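Long-range contacts in nicotinate-nucleotide diphosphorylase (Carboxylating) (PDB 5HUO), which catalyses the conversion of quinolinate and 5-phospho-alpha-D-ribose 1-diphosphate into nicotinate ribonucleotide, carbon dioxide and diphosphate, a step of NAD+ biosynthesis: residues A45-V50 with T127-V131; L136-I142 with A299-F304; I255-I259 with F282-I287. All coordinates share one frame; numbering follows the deposited sequence.

Contact 1 (A45-V50 with T127-V131)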
# COMPACT_ATOMS: atom_id res chain seq x y z
N ALA A 45 8.03 -8.04 -7.11
CA ALA A 45 8.80 -8.53 -8.24
C ALA A 45 8.06 -9.65 -8.97
O ALA A 45 8.12 -9.75 -10.20
CB ALA A 45 10.19 -9.00 -7.79
N LEU A 46 7.43 -10.51 -8.18
CA LEU A 46 6.63 -11.61 -8.73
C LEU A 46 5.46 -11.08 -9.50
O LEU A 46 5.15 -11.54 -10.60
CB LEU A 46 6.11 -12.50 -7.63
CG LEU A 46 7.14 -13.54 -7.16
CD1 LEU A 46 6.66 -14.32 -5.98
CD2 LEU A 46 7.50 -14.49 -8.30
N ARG A 47 4.83 -10.06 -8.95
CA ARG A 47 3.70 -9.41 -9.59
C ARG A 47 4.07 -8.69 -10.85
O ARG A 47 3.26 -8.57 -11.76
CB ARG A 47 3.01 -8.49 -8.61
CG ARG A 47 2.50 -9.22 -7.38
CD ARG A 47 1.23 -8.64 -6.81
NE ARG A 47 0.50 -9.60 -5.98
CZ ARG A 47 0.70 -9.80 -4.67
NH1 ARG A 47 1.63 -9.10 -4.00
NH2 ARG A 47 -0.02 -10.70 -4.04
N GLU A 48 5.29 -8.21 -10.91
CA GLU A 48 5.83 -7.55 -12.11
C GLU A 48 5.97 -8.51 -13.27
O GLU A 48 5.66 -8.19 -14.38
CB GLU A 48 7.19 -6.96 -11.82
CG GLU A 48 7.86 -6.14 -12.93
CD GLU A 48 9.26 -5.70 -12.57
OE1 GLU A 48 9.57 -4.49 -12.69
OE2 GLU A 48 10.06 -6.57 -12.14
N ASP A 49 6.39 -9.72 -12.95
CA ASP A 49 6.63 -10.79 -13.93
C ASP A 49 5.35 -11.60 -14.27
O ASP A 49 5.39 -12.40 -15.20
CB ASP A 49 7.70 -11.75 -13.38
CG ASP A 49 8.45 -12.52 -14.46
OD1 ASP A 49 8.62 -12.02 -15.56
OD2 ASP A 49 8.94 -13.64 -14.17
N VAL A 50 4.27 -11.46 -13.50
CA VAL A 50 3.04 -12.20 -13.74
C VAL A 50 1.82 -11.35 -13.45
O VAL A 50 1.52 -11.12 -12.32
CB VAL A 50 2.92 -13.45 -12.87
CG1 VAL A 50 1.76 -14.30 -13.34
CG2 VAL A 50 4.19 -14.30 -12.90
N THR A 127 7.49 -20.85 -12.94
CA THR A 127 6.97 -19.52 -12.89
C THR A 127 7.85 -18.66 -12.01
O THR A 127 7.99 -17.46 -12.25
CB THR A 127 5.50 -19.54 -12.38
OG1 THR A 127 4.71 -20.21 -13.35
CG2 THR A 127 4.93 -18.16 -12.23
N CYS A 128 8.36 -19.22 -10.93
CA CYS A 128 9.22 -18.43 -9.99
C CYS A 128 10.69 -18.26 -10.42
O CYS A 128 11.40 -17.46 -9.84
CB CYS A 128 9.20 -19.04 -8.59
SG CYS A 128 7.66 -18.80 -7.76
N GLU A 129 11.11 -19.04 -11.39
CA GLU A 129 12.51 -19.17 -11.74
C GLU A 129 13.25 -17.85 -12.03
O GLU A 129 14.25 -17.53 -11.42
CB GLU A 129 12.61 -20.10 -12.92
CG GLU A 129 13.93 -20.09 -13.68
CD GLU A 129 13.90 -21.06 -14.88
OE1 GLU A 129 14.84 -20.98 -15.72
OE2 GLU A 129 12.93 -21.90 -14.98
N ARG A 130 12.73 -17.07 -12.94
CA ARG A 130 13.43 -15.88 -13.50
C ARG A 130 13.58 -14.81 -12.43
O ARG A 130 14.64 -14.22 -12.29
CB ARG A 130 12.67 -15.37 -14.72
CG ARG A 130 13.12 -14.11 -15.41
CD ARG A 130 14.60 -13.91 -15.51
NE ARG A 130 15.29 -15.08 -15.99
CZ ARG A 130 16.56 -15.40 -15.68
NH1 ARG A 130 17.33 -14.65 -14.88
NH2 ARG A 130 17.04 -16.53 -16.16
N VAL A 131 12.54 -14.60 -11.64
CA VAL A 131 12.61 -13.59 -10.57
C VAL A 131 13.63 -14.00 -9.52
O VAL A 131 14.43 -13.21 -9.08
CB VAL A 131 11.23 -13.36 -9.90
CG1 VAL A 131 11.37 -12.58 -8.62
CG2 VAL A 131 10.32 -12.62 -10.86
O HOH W 1 10.19 -16.81 -13.78
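Leu46 and Val131 bring their CA atoms to 6.6 Å where helical segments 45-49 and 127-131 cross at 115°, their axes 9.7 Å apart at closest approach. This is helix-on-helix packing in the N-terminal part of the quinolinate phosphoribosyltransferase fold. Val131 is the central side chain, and its two methyls divide the work. CG1, anti to the backbone N (chi1 167°), meets Ala45 CB at 3.9 Å. CG2 turns to the last turn of the other helix, between Ala45 O and the Asp49 side chain. Leu46 reaches over with CD2 to Val131 CB and, at 4.3 Å, to Cys128 SG; Leu46 also packs on Val88 of helix 82-92. At the far end of the contact, Val50 CG2 and Thr127 CG2 touch as their side chains cross nearly at a right angle. Asp49 also faces the second subunit, where its carboxylate makes salt bridges to Arg171 through OD1 and to Arg164 through OD2, so the contact borders a subunit interface. Helix 122-153 is kinked here, and a water sits at the break: it accepts from Arg130 N at 2.7 Å, donates to Thr127 O at 2.8 Å and adds a weak bond to Asp49 OD2 at 3.4 Å.

Contact 2 (L136-I142 with A299-F304)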
# COMPACT_ATOMS: atom_id res chain seq x y z
N LEU A 136 19.31 -13.49 -7.33
CA LEU A 136 20.56 -14.24 -7.07
C LEU A 136 21.72 -13.80 -7.94
O LEU A 136 22.83 -13.60 -7.47
CB LEU A 136 20.35 -15.70 -7.26
CG LEU A 136 21.52 -16.58 -6.79
CD1 LEU A 136 21.58 -16.64 -5.28
CD2 LEU A 136 21.40 -17.97 -7.37
N GLN A 137 21.45 -13.58 -9.20
CA GLN A 137 22.49 -13.16 -10.15
C GLN A 137 23.01 -11.81 -9.78
O GLN A 137 24.21 -11.57 -9.78
CB GLN A 137 21.99 -13.17 -11.56
CG GLN A 137 21.93 -14.58 -12.13
CD GLN A 137 21.42 -14.63 -13.52
OE1 GLN A 137 20.95 -13.61 -14.06
NE2 GLN A 137 21.42 -15.81 -14.10
N HIS A 138 22.11 -10.93 -9.44
CA HIS A 138 22.47 -9.51 -9.17
C HIS A 138 23.32 -9.39 -7.89
O HIS A 138 24.38 -8.73 -7.88
CB HIS A 138 21.18 -8.67 -9.04
CG HIS A 138 21.40 -7.23 -8.73
ND1 HIS A 138 21.84 -6.33 -9.66
CD2 HIS A 138 21.21 -6.51 -7.59
CE1 HIS A 138 21.93 -5.12 -9.12
NE2 HIS A 138 21.55 -5.20 -7.86
N LEU A 139 22.86 -10.06 -6.84
CA LEU A 139 23.51 -9.97 -5.58
C LEU A 139 24.87 -10.72 -5.64
O LEU A 139 25.86 -10.27 -5.04
CB LEU A 139 22.61 -10.50 -4.46
CG LEU A 139 21.32 -9.73 -4.30
CD1 LEU A 139 20.52 -10.27 -3.14
CD2 LEU A 139 21.55 -8.28 -4.01
N SER A 140 24.90 -11.87 -6.29
CA SER A 140 26.16 -12.61 -6.38
C SER A 140 27.21 -11.84 -7.20
O SER A 140 28.39 -11.88 -6.97
CB SER A 140 25.91 -14.00 -6.97
OG SER A 140 25.16 -14.81 -6.04
N GLY A 141 26.72 -11.11 -8.16
CA GLY A 141 27.54 -10.21 -8.99
C GLY A 141 28.21 -9.14 -8.19
O GLY A 141 29.42 -8.91 -8.33
N ILE A 142 27.45 -8.54 -7.28
CA ILE A 142 27.99 -7.51 -6.38
C ILE A 142 28.98 -8.10 -5.40
O ILE A 142 30.06 -7.53 -5.16
CB ILE A 142 26.85 -6.79 -5.64
CG1 ILE A 142 26.11 -5.89 -6.64
CG2 ILE A 142 27.38 -5.95 -4.49
CD1 ILE A 142 24.80 -5.34 -6.09
N ALA A 299 27.97 -3.23 -11.24
CA ALA A 299 28.34 -4.61 -11.03
C ALA A 299 27.76 -5.48 -12.10
O ALA A 299 26.62 -5.34 -12.44
CB ALA A 299 27.83 -5.07 -9.69
N LYS A 300 28.57 -6.35 -12.65
CA LYS A 300 28.11 -7.34 -13.61
C LYS A 300 27.35 -8.39 -12.86
O LYS A 300 27.71 -8.71 -11.75
CB LYS A 300 29.28 -7.95 -14.37
CG LYS A 300 29.82 -7.01 -15.42
CD LYS A 300 31.02 -7.62 -16.14
CE LYS A 300 31.49 -6.82 -17.38
NZ LYS A 300 32.33 -7.62 -18.34
N SER A 301 26.29 -8.94 -13.41
CA SER A 301 25.61 -9.98 -12.67
C SER A 301 26.39 -11.27 -12.87
O SER A 301 27.07 -11.41 -13.84
CB SER A 301 24.11 -10.09 -12.98
OG SER A 301 23.94 -10.20 -14.34
N LEU A 302 26.28 -12.20 -11.93
CA LEU A 302 26.95 -13.47 -12.02
C LEU A 302 26.01 -14.50 -12.61
O LEU A 302 24.90 -14.68 -12.14
CB LEU A 302 27.40 -13.93 -10.64
CG LEU A 302 28.43 -15.06 -10.61
CD1 LEU A 302 29.79 -14.46 -10.96
CD2 LEU A 302 28.49 -15.69 -9.21
N ASP A 303 26.49 -15.26 -13.59
CA ASP A 303 25.65 -16.22 -14.30
C ASP A 303 25.34 -17.54 -13.48
O ASP A 303 26.24 -18.14 -12.82
CB ASP A 303 26.28 -16.52 -15.65
CG ASP A 303 25.27 -17.20 -16.64
OD1 ASP A 303 24.03 -17.15 -16.44
OD2 ASP A 303 25.75 -17.79 -17.64
N PHE A 304 24.05 -17.90 -13.45
CA PHE A 304 23.54 -19.15 -12.90
C PHE A 304 22.50 -19.69 -13.89
O PHE A 304 22.03 -18.95 -14.73
CB PHE A 304 22.78 -18.98 -11.57
CG PHE A 304 23.62 -18.61 -10.39
CD1 PHE A 304 24.01 -17.27 -10.17
CD2 PHE A 304 24.00 -19.55 -9.47
CE1 PHE A 304 24.76 -16.91 -9.08
CE2 PHE A 304 24.76 -19.20 -8.36
CZ PHE A 304 25.14 -17.89 -8.16
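Gln137 O takes two backbone donors, one from its own helix and one from the chain that runs past it. Gly141 N supplies the regular helical bond of 3.0 Å, and Leu302 N comes from the opposite face of the carbonyl plane at 3.1 Å. The second bond is nearly straight at its hydrogen (167°), although the donor stands 35° out of the carbonyl plane. The Gln137 side chain, extended beyond CG, runs past Phe304 with its amide nearly coplanar with the ring, and NE2 gives a weak bond of 3.3 Å to Phe304 O. Ser140 OG is bonded to Ala80 O, with Leu136 O also near enough to compete for its proton. Asp303 N is held by Glu75 OE1. Ser301 turns to a neighbour: N bonds with Ser298 OG and OG with His297 O, both of the second subunit. Apolar contacts fill in around these bonds. With CG anti to the backbone N (chi1 -171°), Leu136 sets CD2 over the face of Phe304 in a CH-pi contact, 3.5 Å from the centroid and almost on the ring normal. Ile142 CG1 rests on Ala299 CB at 3.6 Å. Gly141, lacking a side chain, lets the loop backbone lie against the helix, its CA beside Lys300 O. The loop then enters strand 304-311, an outer strand, within this chain, of the antiparallel sheet that also holds strand 66-73, a return of the chain from C-terminal to N-terminal domain consistent with the two-domain architecture of quinolinate phosphoribosyltransferases.

Contact 3 (I255-I259 with F282-I287)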
# COMPACT_ATOMS: atom_id res chain seq x y z
N ILE A 255 47.99 12.39 -0.14
CA ILE A 255 47.41 11.45 0.84
C ILE A 255 48.38 11.21 2.00
O ILE A 255 48.00 11.33 3.16
CB ILE A 255 47.02 10.10 0.21
CG1 ILE A 255 45.82 10.30 -0.73
CG2 ILE A 255 46.68 9.08 1.28
CD1 ILE A 255 45.46 9.09 -1.55
N GLU A 256 49.61 10.90 1.66
CA GLU A 256 50.63 10.58 2.68
C GLU A 256 50.90 11.73 3.64
O GLU A 256 51.08 11.55 4.83
CB GLU A 256 51.94 10.16 2.02
CG GLU A 256 52.71 9.15 2.83
CD GLU A 256 52.44 7.73 2.42
OE1 GLU A 256 52.55 7.43 1.21
OE2 GLU A 256 52.16 6.89 3.30
N GLN A 257 50.96 12.94 3.08
CA GLN A 257 51.15 14.15 3.89
C GLN A 257 50.00 14.34 4.87
O GLN A 257 50.21 14.57 6.07
CB GLN A 257 51.34 15.36 2.99
N ALA A 258 48.79 14.20 4.35
CA ALA A 258 47.56 14.31 5.18
C ALA A 258 47.57 13.34 6.34
O ALA A 258 47.21 13.69 7.46
CB ALA A 258 46.31 14.11 4.33
N ILE A 259 47.96 12.12 6.07
CA ILE A 259 47.97 11.09 7.13
C ILE A 259 48.78 11.55 8.36
O ILE A 259 48.27 11.56 9.49
CB ILE A 259 48.57 9.78 6.64
CG1 ILE A 259 47.67 9.17 5.58
CG2 ILE A 259 48.77 8.83 7.81
CD1 ILE A 259 48.08 7.76 5.19
N PHE A 282 46.49 2.16 -3.06
CA PHE A 282 46.30 2.45 -1.65
C PHE A 282 46.99 1.43 -0.77
O PHE A 282 47.06 1.61 0.44
CB PHE A 282 44.82 2.56 -1.29
CG PHE A 282 44.09 3.56 -2.10
CD1 PHE A 282 44.09 4.89 -1.76
CD2 PHE A 282 43.41 3.17 -3.23
CE1 PHE A 282 43.42 5.83 -2.53
CE2 PHE A 282 42.72 4.09 -4.00
CZ PHE A 282 42.73 5.42 -3.66
N ARG A 283 47.51 0.37 -1.36
CA ARG A 283 48.14 -0.69 -0.56
C ARG A 283 49.19 -0.15 0.41
O ARG A 283 50.04 0.67 0.05
CB ARG A 283 48.77 -1.75 -1.42
CG ARG A 283 49.16 -2.98 -0.63
CD ARG A 283 49.73 -4.03 -1.55
NE ARG A 283 48.72 -4.63 -2.42
CZ ARG A 283 48.90 -5.00 -3.68
NH1 ARG A 283 50.06 -4.84 -4.28
NH2 ARG A 283 47.91 -5.54 -4.35
N GLY A 284 49.09 -0.56 1.65
CA GLY A 284 50.05 -0.17 2.68
C GLY A 284 49.95 1.21 3.32
O GLY A 284 50.72 1.50 4.23
N LEU A 285 49.03 2.07 2.88
CA LEU A 285 48.83 3.37 3.55
C LEU A 285 48.11 3.22 4.89
O LEU A 285 47.43 2.26 5.13
CB LEU A 285 48.05 4.38 2.71
CG LEU A 285 48.55 4.49 1.28
CD1 LEU A 285 47.78 5.53 0.47
CD2 LEU A 285 50.05 4.79 1.25
N ALA A 286 48.32 4.19 5.75
CA ALA A 286 47.71 4.19 7.07
C ALA A 286 46.43 5.02 6.98
O ALA A 286 46.26 6.05 7.62
CB ALA A 286 48.66 4.76 8.13
N ILE A 287 45.53 4.54 6.14
CA ILE A 287 44.17 5.05 6.08
C ILE A 287 43.32 3.95 6.58
O ILE A 287 43.72 2.79 6.56
CB ILE A 287 43.74 5.47 4.67
CG1 ILE A 287 43.72 4.28 3.72
CG2 ILE A 287 44.69 6.51 4.14
CD1 ILE A 287 43.13 4.61 2.37
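Ile259 N donates to Ile255 O at 3.0 Å, and this single helical turn puts two isoleucines on the same side of helix 252-262, against the loop 282-287. Between them and the loop the contact is apolar. Ile255 divides its branches: CG2, the branch anti to the backbone N, lies 3.8 Å from Leu285 CD1, while CG1, beside the backbone N (chi1 -69°), carries CD1 to Phe282 CE1 at 4.0 Å, obliquely to the ring. Ile259 lays CD1 against the backbone of Ala286, near its N and O, and against Ile287 CG2 at 3.8 Å; its CG2 touches Ala286 CB. The helix follows strand 244-248 and leads into strand 267-271 of the parallel sheet, so it is the connection of a beta-alpha-beta crossover in the C-terminal alpha/beta domain, and the loop lies just before the next strand, 289-291. Ile287 and Ile255 both pack also on Cys270 of strand 267-271. The loop is shaped by a type II turn closed by Leu285 N to Phe282 O at 3.2 Å, with Gly284 in the position of positive phi (79°). Gly284 N is bonded to Asp155 OD2, and Arg283 NE to Leu153 O. Ala286 is then the centre of an inverse gamma turn, whose bond from Ile287 N to Leu285 O is weak. Glu256, exposed to solvent and bent at chi2, swings its carboxylate over the other branch of Leu285, CD2 lying 3.6 Å from both Glu256 OE1 and Glu256 OE2.

In the fold
Contacts 1 and 2 lie on the same long helix, 122-153, with centres about 17 Å apart, and they meet where Arg130 packs on Gln137. In chain order contact 1 closes before contact 2 opens. Contact 3 is nested inside the long loop that contact 2 closes and lies remote in the C-terminal alpha/beta domain, its centre about 32 Å from that of contact 2 and about 47 Å from that of contact 1, on the opposite side of the chain's centre from contact 1. Contacts 1 and 2 both touch the second subunit of the hexamer, whereas contact 3 meets no other chain: two contacts border subunit interfaces, and the third is internal to its domain.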